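Local coordinates for endo-1,3-beta-glucanase (Streptomyces sioyaensis, PDB 3DGT), which probably hydrolyses internal beta-1,3-linkages of beta-1,3-glucans, this chain being the family 16 catalytic domain of a longer protein, at residues H191-M195 with R207-D211; K154-H160 with S173-T179; V50-T54 with W80-R84; R89-Q93 with T232-V238. One frame throughout, in Å; residues are numbered along the deposited sequence.

Contact 1 of 4, residues H191-M195 with R207-D211; sequences HTYTM and RFSVD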
loop_
_atom_site.group_PDB
_atom_site.type_symbol
_atom_site.label_atom_id
_atom_site.label_comp_id
_atom_site.label_asym_id
_atom_site.label_seq_id
_atom_site.Cartn_x
_atom_site.Cartn_y
_atom_site.Cartn_z
ATOM N N HIS A 191 7.150 -11.869 0.921
ATOM C CA HIS A 191 6.889 -11.669 2.334
ATOM C C HIS A 191 5.438 -11.286 2.479
ATOM O O HIS A 191 4.804 -10.872 1.508
ATOM C CB HIS A 191 7.800 -10.577 2.898
ATOM C CG HIS A 191 9.222 -11.013 3.020
ATOM N ND1 HIS A 191 10.149 -10.883 2.006
ATOM C CD2 HIS A 191 9.864 -11.622 4.041
ATOM C CE1 HIS A 191 11.307 -11.386 2.409
ATOM N NE2 HIS A 191 11.160 -11.831 3.644
ATOM N N THR A 192 4.905 -11.452 3.683
ATOM C CA THR A 192 3.501 -11.161 3.958
ATOM C C THR A 192 3.416 -9.904 4.806
ATOM O O THR A 192 4.090 -9.799 5.827
ATOM C CB THR A 192 2.854 -12.374 4.677
ATOM O OG1 THR A 192 3.043 -13.538 3.864
ATOM C CG2 THR A 192 1.392 -12.189 4.925
ATOM N N TYR A 193 2.599 -8.949 4.369
ATOM C CA TYR A 193 2.433 -7.659 5.043
ATOM C C TYR A 193 0.989 -7.543 5.471
ATOM O O TYR A 193 0.088 -7.653 4.644
ATOM C CB TYR A 193 2.819 -6.519 4.088
ATOM C CG TYR A 193 4.244 -6.652 3.595
ATOM C CD1 TYR A 193 4.538 -7.386 2.448
ATOM C CD2 TYR A 193 5.298 -6.065 4.285
ATOM C CE1 TYR A 193 5.840 -7.540 2.015
ATOM C CE2 TYR A 193 6.602 -6.214 3.859
ATOM C CZ TYR A 193 6.862 -6.936 2.721
ATOM O OH TYR A 193 8.166 -7.058 2.313
ATOM N N THR A 194 0.774 -7.317 6.764
ATOM C CA THR A 194 -0.563 -7.455 7.349
ATOM C C THR A 194 -0.906 -6.293 8.268
ATOM O O THR A 194 -0.068 -5.825 9.043
ATOM C CB THR A 194 -0.660 -8.767 8.172
ATOM O OG1 THR A 194 -0.187 -9.861 7.379
ATOM C CG2 THR A 194 -2.096 -9.056 8.611
ATOM N N MET A 195 -2.148 -5.841 8.162
ATOM C CA MET A 195 -2.711 -4.859 9.070
ATOM C C MET A 195 -3.877 -5.534 9.776
ATOM O O MET A 195 -4.791 -6.030 9.115
ATOM C CB MET A 195 -3.188 -3.650 8.263
ATOM C CG MET A 195 -3.698 -2.452 9.069
ATOM S SD MET A 195 -5.319 -2.690 9.852
ATOM C CE MET A 195 -6.362 -3.052 8.451
ATOM N N ARG A 207 -2.603 -2.942 14.294
ATOM C CA ARG A 207 -1.268 -3.536 14.373
ATOM C C ARG A 207 -0.764 -3.909 12.998
ATOM O O ARG A 207 -1.466 -4.574 12.236
ATOM C CB ARG A 207 -1.207 -4.760 15.308
ATOM C CG ARG A 207 -2.255 -5.836 15.102
ATOM C CD ARG A 207 -2.343 -6.779 16.308
ATOM N NE ARG A 207 -2.564 -6.036 17.542
ATOM C CZ ARG A 207 -3.713 -5.974 18.216
ATOM N NH1 ARG A 207 -4.782 -6.650 17.819
ATOM N NH2 ARG A 207 -3.781 -5.234 19.306
ATOM N N PHE A 208 0.449 -3.459 12.687
ATOM C CA PHE A 208 1.098 -3.786 11.422
ATOM C C PHE A 208 2.175 -4.828 11.636
ATOM O O PHE A 208 2.986 -4.712 12.574
ATOM C CB PHE A 208 1.747 -2.550 10.811
ATOM C CG PHE A 208 0.784 -1.436 10.491
ATOM C CD1 PHE A 208 0.090 -1.420 9.281
ATOM C CD2 PHE A 208 0.597 -0.384 11.380
ATOM C CE1 PHE A 208 -0.775 -0.370 8.983
ATOM C CE2 PHE A 208 -0.267 0.670 11.079
ATOM C CZ PHE A 208 -0.953 0.674 9.884
ATOM N N SER A 209 2.176 -5.837 10.767
ATOM C CA SER A 209 3.144 -6.930 10.855
ATOM C C SER A 209 3.755 -7.290 9.508
ATOM O O SER A 209 3.191 -6.994 8.451
ATOM C CB SER A 209 2.500 -8.162 11.487
ATOM O OG SER A 209 1.342 -8.566 10.784
ATOM N N VAL A 210 4.920 -7.926 9.574
ATOM C CA VAL A 210 5.556 -8.526 8.410
ATOM C C VAL A 210 5.895 -9.967 8.767
ATOM O O VAL A 210 6.467 -10.238 9.822
ATOM C CB VAL A 210 6.809 -7.732 7.921
ATOM C CG1 VAL A 210 7.859 -7.586 9.034
ATOM C CG2 VAL A 210 7.424 -8.404 6.685
ATOM N N ASP A 211 5.505 -10.886 7.891
ATOM C CA ASP A 211 5.692 -12.327 8.117
ATOM C C ASP A 211 5.228 -12.745 9.513
ATOM O O ASP A 211 5.879 -13.549 10.191
ATOM C CB ASP A 211 7.153 -12.723 7.891
ATOM C CG ASP A 211 7.622 -12.462 6.476
ATOM O OD1 ASP A 211 6.793 -12.490 5.539
ATOM O OD2 ASP A 211 8.832 -12.232 6.317
#
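Met195 and Phe208 meet on the face of the strand pair that turns into the protein core. The methionine chain slants across the phenylalanine, and Met195 CG lies 3.6 Å from Phe208 CE1. That CG is anti to the backbone N (chi1 -175°); two bends beyond it carry the thioether away from segment 207-211. On the same face Tyr193 and Val210 lie side by side and point the same way, with Tyr193 CE2 3.7 Å from Val210 CG2. Thr194 and Ser209 take the other face. There Ser209 OG approaches Thr194 CB at 3.3 Å, while Thr194 OG1 bonds to Glu103 of strand 99-107. Their backbones exchange two hydrogen bonds, Thr194 N to Ser209 O (3.0 Å) and Ser209 N to Thr194 O (2.8 Å). Past the last strand residue, Asp211 grips Thr192 twice. Asp211 N donates to Thr192 O at 2.7 Å. Asp211 OD1 accepts from Thr192 N at 2.8 Å, in a nearly straight bond (169°). With alanine at this position, the Thr192 N-H would probably lose its acceptor and the strand end be held by the backbone bond alone. The whole is an antiparallel beta hairpin of strands 191-198 and 205-210. Its Tyr193, Phe208 and Val210 pack on strand 155-160, face to face as in the beta-sandwich jelly roll of family 16 glycoside hydrolases.

Contact 2 of 4, residues K154-H160 with S173-T179; sequences KTWATMH and SGIGNST. Unlike the reference sequence in segment 173-179: Ser178 (reference Leu).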
loop_
_atom_site.group_PDB
_atom_site.type_symbol
_atom_site.label_atom_id
_atom_site.label_comp_id
_atom_site.label_asym_id
_atom_site.label_seq_id
_atom_site.Cartn_x
_atom_site.Cartn_y
_atom_site.Cartn_z
ATOM N N LYS A 154 14.010 -3.135 4.082
ATOM C CA LYS A 154 13.100 -2.820 5.174
ATOM C C LYS A 154 11.739 -2.420 4.673
ATOM O O LYS A 154 11.583 -1.965 3.524
ATOM C CB LYS A 154 13.671 -1.770 6.138
ATOM C CG LYS A 154 14.473 -0.630 5.502
ATOM C CD LYS A 154 14.926 0.342 6.597
ATOM C CE LYS A 154 15.894 1.391 6.086
ATOM N NZ LYS A 154 16.444 2.197 7.236
ATOM N N THR A 155 10.754 -2.656 5.531
ATOM C CA THR A 155 9.387 -2.251 5.286
ATOM C C THR A 155 8.990 -1.186 6.299
ATOM O O THR A 155 9.379 -1.248 7.474
ATOM C CB THR A 155 8.416 -3.455 5.322
ATOM O OG1 THR A 155 7.077 -2.965 5.214
ATOM C CG2 THR A 155 8.581 -4.282 6.601
ATOM N N TRP A 156 8.262 -0.184 5.823
ATOM C CA TRP A 156 7.663 0.842 6.670
ATOM C C TRP A 156 6.157 0.624 6.740
ATOM O O TRP A 156 5.513 0.360 5.718
ATOM C CB TRP A 156 7.910 2.234 6.079
ATOM C CG TRP A 156 9.290 2.848 6.228
ATOM C CD1 TRP A 156 9.656 3.813 7.113
ATOM C CD2 TRP A 156 10.456 2.586 5.417
ATOM N NE1 TRP A 156 10.978 4.169 6.921
ATOM C CE2 TRP A 156 11.490 3.427 5.889
ATOM C CE3 TRP A 156 10.721 1.727 4.337
ATOM C CZ2 TRP A 156 12.769 3.436 5.324
ATOM C CZ3 TRP A 156 12.005 1.742 3.763
ATOM C CH2 TRP A 156 13.009 2.584 4.269
ATOM N N ALA A 157 5.600 0.751 7.944
ATOM C CA ALA A 157 4.148 0.706 8.147
ATOM C C ALA A 157 3.757 1.909 8.977
ATOM O O ALA A 157 4.435 2.240 9.948
ATOM C CB ALA A 157 3.734 -0.561 8.851
ATOM N N THR A 158 2.666 2.560 8.593
ATOM C CA THR A 158 2.340 3.880 9.123
ATOM C C THR A 158 0.839 4.136 9.130
ATOM O O THR A 158 0.139 3.768 8.180
ATOM C CB THR A 158 2.988 4.987 8.252
ATOM O OG1 THR A 158 4.370 4.678 8.010
ATOM C CG2 THR A 158 2.899 6.327 8.941
ATOM N N MET A 159 0.353 4.800 10.181
ATOM C CA MET A 159 -0.971 5.415 10.125
ATOM C C MET A 159 -0.868 6.924 9.995
ATOM O O MET A 159 -0.141 7.570 10.747
ATOM C CB MET A 159 -1.827 5.065 11.345
ATOM C CG MET A 159 -3.188 5.745 11.318
ATOM S SD MET A 159 -4.243 5.089 12.613
ATOM C CE MET A 159 -5.759 5.999 12.300
ATOM N N HIS A 160 -1.631 7.470 9.050
ATOM C CA HIS A 160 -1.782 8.912 8.904
ATOM C C HIS A 160 -3.182 9.318 9.331
ATOM O O HIS A 160 -4.146 8.590 9.092
ATOM C CB HIS A 160 -1.498 9.331 7.462
ATOM C CG HIS A 160 -0.056 9.194 7.074
ATOM N ND1 HIS A 160 0.457 8.082 6.438
ATOM C CD2 HIS A 160 0.989 10.033 7.263
ATOM C CE1 HIS A 160 1.755 8.252 6.242
ATOM N NE2 HIS A 160 2.101 9.429 6.734
ATOM N N SER A 173 5.142 12.577 8.823
ATOM C CA SER A 173 5.742 11.303 9.185
ATOM C C SER A 173 4.683 10.248 9.493
ATOM O O SER A 173 4.842 9.090 9.120
ATOM C CB SER A 173 6.694 11.464 10.363
ATOM O OG SER A 173 7.744 12.348 10.027
ATOM N N GLY A 174 3.594 10.651 10.146
ATOM C CA GLY A 174 2.579 9.692 10.580
ATOM C C GLY A 174 3.072 8.910 11.783
ATOM O O GLY A 174 4.184 9.135 12.272
ATOM N N ILE A 175 2.239 7.994 12.268
ATOM C CA ILE A 175 2.605 7.116 13.374
ATOM C C ILE A 175 3.076 5.813 12.739
ATOM O O ILE A 175 2.262 4.988 12.315
ATOM C CB ILE A 175 1.417 6.874 14.335
ATOM C CG1 ILE A 175 0.855 8.213 14.839
ATOM C CG2 ILE A 175 1.840 5.977 15.516
ATOM C CD1 ILE A 175 -0.446 8.095 15.641
ATOM N N GLY A 176 4.396 5.650 12.651
ATOM C CA GLY A 176 4.967 4.545 11.892
ATOM C C GLY A 176 6.322 4.050 12.342
ATOM O O GLY A 176 6.964 4.620 13.232
ATOM N N ASN A 177 6.750 2.964 11.709
ATOM C CA ASN A 177 7.999 2.301 12.053
ATOM C C ASN A 177 8.521 1.590 10.815
ATOM O O ASN A 177 7.786 1.399 9.847
ATOM C CB ASN A 177 7.735 1.286 13.172
ATOM C CG ASN A 177 9.002 0.779 13.860
ATOM O OD1 ASN A 177 8.965 -0.266 14.524
ATOM N ND2 ASN A 177 10.104 1.497 13.725
ATOM N N SER A 178 9.786 1.198 10.844
ATOM C CA SER A 178 10.359 0.366 9.805
ATOM C C SER A 178 11.079 -0.795 10.472
ATOM O O SER A 178 11.489 -0.706 11.637
ATOM C CB SER A 178 11.331 1.169 8.941
ATOM O OG SER A 178 12.346 1.749 9.751
ATOM N N THR A 179 11.214 -1.892 9.733
ATOM C CA THR A 179 11.982 -3.045 10.195
ATOM C C THR A 179 12.435 -3.861 8.991
ATOM O O THR A 179 11.791 -3.824 7.937
ATOM C CB THR A 179 11.134 -3.904 11.176
ATOM O OG1 THR A 179 11.991 -4.769 11.937
ATOM C CG2 THR A 179 10.090 -4.730 10.444
HETATM O O HOH W 1 14.220 3.568 8.394
#
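Trp156 CG is anti to its carbonyl carbon (chi1 -76°), and this brings one face of the indole against Ser178 CB of the partner strand. Ser178 CB stands 3.6 Å from the centroid of the Trp156 five-membered ring, 7° off its normal, a CH-pi contact. Ser178 OG sits between the backbone N and the carbonyl carbon (chi1 57°), where it bonds to a water shared with Lys154. Lys154 extends fully beyond CG. Its NZ donates to that water at 2.9 Å, so the two side chains are bridged at the end of the pair. On the opposite face the methyls of Thr155 and Thr179 lie side by side, and Thr155 OG1 bonds to Tyr215 OH. Six backbone hydrogen bonds join the strands, two each at Thr155-Thr179, Ala157-Asn177 and Met159-Ile175. Packing is tight at Thr158, whose CA is 3.9 Å from Gly176 CA. A side chain on Gly176 would run into Thr158 OG1, and one on Gly174 into Thr158 CG2. The CG2 of Thr158 also rests 3.4 Å from Ser173 O. Strand 142-144 pairs with strand 155-160 on the side away from strand 175-179. The face of Thr155, Ala157, Ile175 and Thr179 packs on strand 213-219, and partly on strand 205-210. On the other face Trp156 meets Phe248 of helix 247-250, and also Phe252, edge-to-face.

Contact 3 of 4, residues V50-T54 with W80-R84; sequences VESMT and WTSGR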
loop_
_atom_site.group_PDB
_atom_site.type_symbol
_atom_site.label_atom_id
_atom_site.label_comp_id
_atom_site.label_asym_id
_atom_site.label_seq_id
_atom_site.Cartn_x
_atom_site.Cartn_y
_atom_site.Cartn_z
ATOM N N VAL A 50 7.427 11.260 -10.261
ATOM C CA VAL A 50 7.596 11.726 -11.644
ATOM C C VAL A 50 6.946 10.874 -12.741
ATOM O O VAL A 50 6.928 11.265 -13.905
ATOM C CB VAL A 50 9.087 11.945 -11.999
ATOM C CG1 VAL A 50 9.739 12.937 -11.025
ATOM C CG2 VAL A 50 9.846 10.619 -12.023
ATOM N N GLU A 51 6.409 9.715 -12.384
ATOM C CA GLU A 51 5.833 8.834 -13.388
ATOM C C GLU A 51 4.424 9.263 -13.753
ATOM O O GLU A 51 3.754 9.970 -12.988
ATOM C CB GLU A 51 5.808 7.384 -12.882
ATOM C CG GLU A 51 4.571 7.017 -12.043
ATOM C CD GLU A 51 4.498 7.724 -10.702
ATOM O OE1 GLU A 51 5.561 7.993 -10.098
ATOM O OE2 GLU A 51 3.360 7.988 -10.240
ATOM N N SER A 52 3.971 8.794 -14.914
ATOM C CA SER A 52 2.562 8.796 -15.248
ATOM C C SER A 52 2.061 7.356 -15.093
ATOM O O SER A 52 2.663 6.423 -15.621
ATOM C CB SER A 52 2.372 9.287 -16.683
ATOM O OG SER A 52 0.996 9.314 -17.039
ATOM N N MET A 53 0.970 7.176 -14.354
ATOM C CA MET A 53 0.398 5.846 -14.148
ATOM C C MET A 53 -0.431 5.466 -15.371
ATOM O O MET A 53 -1.059 6.327 -16.001
ATOM C CB MET A 53 -0.444 5.799 -12.856
ATOM C CG MET A 53 0.365 6.054 -11.590
ATOM S SD MET A 53 1.513 4.688 -11.351
ATOM C CE MET A 53 2.130 4.981 -9.701
ATOM N N THR A 54 -0.425 4.181 -15.714
ATOM C CA THR A 54 -1.190 3.716 -16.873
ATOM C C THR A 54 -1.914 2.423 -16.588
ATOM O O THR A 54 -1.628 1.736 -15.600
ATOM C CB THR A 54 -0.320 3.484 -18.134
ATOM O OG1 THR A 54 0.199 2.143 -18.122
ATOM C CG2 THR A 54 0.806 4.516 -18.263
ATOM N N TRP A 80 8.913 8.178 -17.384
ATOM C CA TRP A 80 8.563 7.065 -16.507
ATOM C C TRP A 80 7.074 6.802 -16.495
ATOM O O TRP A 80 6.272 7.733 -16.426
ATOM C CB TRP A 80 9.034 7.332 -15.073
ATOM C CG TRP A 80 10.506 7.107 -14.864
ATOM C CD1 TRP A 80 11.489 8.052 -14.871
ATOM C CD2 TRP A 80 11.152 5.852 -14.623
ATOM N NE1 TRP A 80 12.714 7.460 -14.649
ATOM C CE2 TRP A 80 12.532 6.110 -14.494
ATOM C CE3 TRP A 80 10.693 4.525 -14.519
ATOM C CZ2 TRP A 80 13.465 5.099 -14.256
ATOM C CZ3 TRP A 80 11.623 3.513 -14.273
ATOM C CH2 TRP A 80 12.995 3.811 -14.138
ATOM N N THR A 81 6.716 5.521 -16.572
ATOM C CA THR A 81 5.343 5.073 -16.330
ATOM C C THR A 81 5.354 3.994 -15.269
ATOM O O THR A 81 6.369 3.344 -15.054
ATOM C CB THR A 81 4.648 4.512 -17.600
ATOM O OG1 THR A 81 5.477 3.514 -18.216
ATOM C CG2 THR A 81 4.349 5.632 -18.590
ATOM N N SER A 82 4.229 3.817 -14.580
ATOM C CA SER A 82 4.092 2.708 -13.650
ATOM C C SER A 82 2.620 2.376 -13.479
ATOM O O SER A 82 1.788 2.818 -14.276
ATOM C CB SER A 82 4.746 3.046 -12.310
ATOM O OG SER A 82 4.917 1.866 -11.545
ATOM N N GLY A 83 2.301 1.593 -12.451
ATOM C CA GLY A 83 0.924 1.182 -12.179
ATOM C C GLY A 83 0.489 1.552 -10.779
ATOM O O GLY A 83 1.301 1.602 -9.849
ATOM N N ARG A 84 -0.807 1.813 -10.659
ATOM C CA ARG A 84 -1.468 2.169 -9.394
ATOM C C ARG A 84 -2.911 1.729 -9.504
ATOM O O ARG A 84 -3.696 2.326 -10.249
ATOM C CB ARG A 84 -1.399 3.683 -9.150
ATOM C CG ARG A 84 -2.043 4.155 -7.853
ATOM C CD ARG A 84 -1.846 5.655 -7.686
ATOM N NE ARG A 84 -2.684 6.227 -6.626
ATOM C CZ ARG A 84 -2.241 7.041 -5.665
ATOM N NH1 ARG A 84 -0.962 7.396 -5.602
ATOM N NH2 ARG A 84 -3.096 7.507 -4.756
HETATM O O HOH W 2 8.775 10.729 -16.016
HETATM O O HOH W 3 -2.432 2.135 -13.017
#
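Trp80 begins the contact by packing its CB against Glu51 CB, 3.9 Å apart. Val50 CG2 approaches Trp80 CD1 obliquely. Trp80 O accepts from Ser52 N at 3.0 Å. A water accepts from Trp80 N and donates to Val50 O, bridging the ends of the two segments. Thr81 comes next and meets Thr54, their CG2 methyls 3.7 Å apart. Thr81 OG1 and Thr54 OG1 both bond to Asn59. Ser82 uses its backbone twice: Ser82 N donates to Ser52 O in a long bond of 3.2 Å, from above the carbonyl plane, and Ser82 O receives Thr54 N at 3.0 Å, almost in line with the C=O. At Gly83 the sulfur of Met53 settles over the backbone, with Met53 SD 3.3 Å from Gly83 C. Met53 CG is anti to its carbonyl carbon (chi1 -63°), and a bend at chi2 brings the sulfur there. Arg84 closes the row, its CB 3.8 Å from Met53 SD, and its guanidinium reaches Asp33 and Tyr38. The pairing is parallel and only two bridges long, Ser52-Thr81 and Met53-Ser82. Strand 80-87 also pairs with strands 68-74, 30-32 and 236-244, and Ser82 OG and Glu51 OE1 bond to Val242 O and Met244 N of the last.

Contact 4 of 4, residues R89-Q93 with T232-V238; sequences RTDFQ and TNHGFFV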
loop_
_atom_site.group_PDB
_atom_site.type_symbol
_atom_site.label_atom_id
_atom_site.label_comp_id
_atom_site.label_asym_id
_atom_site.label_seq_id
_atom_site.Cartn_x
_atom_site.Cartn_y
_atom_site.Cartn_z
ATOM N N ARG A 89 -14.066 -1.939 -4.300
ATOM C CA ARG A 89 -14.703 -1.880 -2.989
ATOM C C ARG A 89 -14.054 -0.849 -2.067
ATOM O O ARG A 89 -12.832 -0.685 -2.032
ATOM C CB ARG A 89 -14.672 -3.263 -2.354
ATOM C CG ARG A 89 -15.607 -4.256 -3.013
ATOM C CD ARG A 89 -15.470 -5.638 -2.403
ATOM N NE ARG A 89 -15.950 -5.663 -1.022
ATOM C CZ ARG A 89 -15.912 -6.744 -0.247
ATOM N NH1 ARG A 89 -15.420 -7.897 -0.709
ATOM N NH2 ARG A 89 -16.381 -6.674 0.993
ATOM N N THR A 90 -14.908 -0.175 -1.304
ATOM C CA THR A 90 -14.496 0.829 -0.336
ATOM C C THR A 90 -15.040 0.513 1.052
ATOM O O THR A 90 -14.948 1.346 1.947
ATOM C CB THR A 90 -15.013 2.235 -0.710
ATOM O OG1 THR A 90 -16.448 2.227 -0.769
ATOM C CG2 THR A 90 -14.461 2.682 -2.044
ATOM N N ASP A 91 -15.578 -0.688 1.230
ATOM C CA ASP A 91 -16.407 -0.983 2.408
ATOM C C ASP A 91 -15.679 -1.623 3.588
ATOM O O ASP A 91 -16.277 -1.791 4.645
ATOM C CB ASP A 91 -17.593 -1.861 2.009
ATOM C CG ASP A 91 -17.161 -3.160 1.377
ATOM O OD1 ASP A 91 -16.926 -3.158 0.148
ATOM O OD2 ASP A 91 -17.065 -4.180 2.100
ATOM N N PHE A 92 -14.406 -1.983 3.408
ATOM C CA PHE A 92 -13.654 -2.753 4.405
ATOM C C PHE A 92 -13.567 -2.041 5.749
ATOM O O PHE A 92 -12.966 -0.978 5.851
ATOM C CB PHE A 92 -12.242 -3.055 3.899
ATOM C CG PHE A 92 -12.204 -3.723 2.537
ATOM C CD1 PHE A 92 -12.928 -4.880 2.288
ATOM C CD2 PHE A 92 -11.426 -3.192 1.511
ATOM C CE1 PHE A 92 -12.882 -5.500 1.035
ATOM C CE2 PHE A 92 -11.372 -3.805 0.252
ATOM C CZ PHE A 92 -12.107 -4.953 0.015
ATOM N N GLN A 93 -14.186 -2.650 6.761
ATOM C CA GLN A 93 -14.272 -2.120 8.121
ATOM C C GLN A 93 -14.898 -3.195 8.994
ATOM O O GLN A 93 -16.004 -3.651 8.699
ATOM C CB GLN A 93 -15.159 -0.865 8.163
ATOM C CG GLN A 93 -15.337 -0.272 9.567
ATOM C CD GLN A 93 -16.358 0.845 9.628
ATOM O OE1 GLN A 93 -17.111 1.068 8.685
ATOM N NE2 GLN A 93 -16.397 1.540 10.754
ATOM N N THR A 232 -11.144 6.526 11.100
ATOM C CA THR A 232 -11.479 5.095 11.107
ATOM C C THR A 232 -12.959 4.728 11.064
ATOM O O THR A 232 -13.276 3.552 10.879
ATOM C CB THR A 232 -10.839 4.341 12.305
ATOM O OG1 THR A 232 -11.486 4.734 13.516
ATOM C CG2 THR A 232 -9.360 4.638 12.423
ATOM N N ASN A 233 -13.862 5.690 11.236
ATOM C CA ASN A 233 -15.284 5.332 11.250
ATOM C C ASN A 233 -15.923 5.319 9.865
ATOM O O ASN A 233 -16.848 6.077 9.569
ATOM C CB ASN A 233 -16.113 6.156 12.248
ATOM C CG ASN A 233 -17.499 5.551 12.469
ATOM O OD1 ASN A 233 -17.675 4.333 12.361
ATOM N ND2 ASN A 233 -18.486 6.397 12.731
ATOM N N HIS A 234 -15.429 4.408 9.036
ATOM C CA HIS A 234 -15.845 4.266 7.652
ATOM C C HIS A 234 -15.087 3.089 7.063
ATOM O O HIS A 234 -14.137 2.587 7.671
ATOM C CB HIS A 234 -15.525 5.538 6.850
ATOM C CG HIS A 234 -14.165 6.103 7.124
ATOM N ND1 HIS A 234 -13.006 5.440 6.789
ATOM C CD2 HIS A 234 -13.777 7.268 7.699
ATOM C CE1 HIS A 234 -11.964 6.165 7.147
ATOM N NE2 HIS A 234 -12.402 7.282 7.703
ATOM N N GLY A 235 -15.503 2.657 5.881
ATOM C CA GLY A 235 -14.714 1.709 5.111
ATOM C C GLY A 235 -13.410 2.310 4.617
ATOM O O GLY A 235 -13.163 3.526 4.736
ATOM N N PHE A 236 -12.573 1.430 4.079
ATOM C CA PHE A 236 -11.354 1.802 3.368
ATOM C C PHE A 236 -11.327 1.068 2.035
ATOM O O PHE A 236 -11.916 -0.009 1.900
ATOM C CB PHE A 236 -10.106 1.380 4.152
ATOM C CG PHE A 236 -9.767 2.262 5.320
ATOM C CD1 PHE A 236 -10.502 2.207 6.501
ATOM C CD2 PHE A 236 -8.672 3.118 5.265
ATOM C CE1 PHE A 236 -10.168 3.014 7.594
ATOM C CE2 PHE A 236 -8.333 3.922 6.352
ATOM C CZ PHE A 236 -9.078 3.870 7.517
ATOM N N PHE A 237 -10.648 1.658 1.055
ATOM C CA PHE A 237 -10.224 0.917 -0.128
ATOM C C PHE A 237 -8.725 0.620 -0.046
ATOM O O PHE A 237 -8.007 1.233 0.750
ATOM C CB PHE A 237 -10.622 1.625 -1.440
ATOM C CG PHE A 237 -10.237 3.084 -1.513
ATOM C CD1 PHE A 237 -11.064 4.069 -0.977
ATOM C CD2 PHE A 237 -9.067 3.484 -2.154
ATOM C CE1 PHE A 237 -10.712 5.425 -1.065
ATOM C CE2 PHE A 237 -8.713 4.840 -2.238
ATOM C CZ PHE A 237 -9.540 5.807 -1.692
ATOM N N VAL A 238 -8.286 -0.355 -0.840
ATOM C CA VAL A 238 -6.901 -0.834 -0.850
ATOM C C VAL A 238 -6.233 -0.372 -2.138
ATOM O O VAL A 238 -6.862 -0.365 -3.199
ATOM C CB VAL A 238 -6.854 -2.385 -0.747
ATOM C CG1 VAL A 238 -5.430 -2.917 -0.963
ATOM C CG2 VAL A 238 -7.420 -2.848 0.597
#
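Phe92 and Phe236 join the loop 89-93 to the start of strand 236-244, in the beta-sandwich of the family 16 fold. Phe236 N donates to Phe92 O at 3.0 Å, but the bond is bent (135°). The Phe92 ring crosses Val238 at about a right angle, with Phe92 CE2 4.1 Å from Val238 CG2. On the other side of the loop, Thr90 CG2 slants onto Phe237 CD1 at 3.8 Å. Gly235 CA makes a CA-H...O contact with Thr90 O (3.2 Å), where a side chain would clash. Gln93 runs out extended, its CG anti to the backbone N (chi1 178°), along the backbone of His234. Its amide is turned 72° against that of Asn233, and Gln93 NE2 gives Asn233 OD1 a weak bond of 3.5 Å. Shortening this side chain to a serine would probably remove the cover over the His234 backbone and the weak bond to Asn233. Further out, His234 ND1 donates to Gly235 O, and His234 NE2 bonds to Asn230 O. Phe237 meets Arg131 in a cation-pi contact and Phe236 packs on Trp197. A salt bridge within the loop probably stiffens it. Phe92 CE1 lies over the centre of one face of the Arg89 guanidinium, the ring inclined to it. The guanidinium holds Asp91 side-on, Arg89 NE to Asp91 OD1 at 2.9 Å and Arg89 NH2 to Asp91 OD2 at 2.8 Å.

Overall arrangement
Contacts 1 and 2 are neighbouring antiparallel strand pairs packed face to face, with Phe208 CB 3.4 Å from Ala157 CB. Contact 1 is mostly buried, whereas contact 2 is partly open and carries a water bridge at its Lys154 end. Contact 3 is also buried, but its pairing is parallel and very short, and sulfur packing and two waters supplement the backbone bonds. Contact 4 is partly exposed and relies on loop packing, a bent backbone bond and an internal salt bridge. Contact 3 lies on strand 80-87 and contact 4 on strand 236-244, neighbours in the sheet. Contact 2 touches contact 4 through Met159 and Thr232. Contacts 1 and 3 lie on opposite sides of the chain's centre, their centres about 26 Å apart.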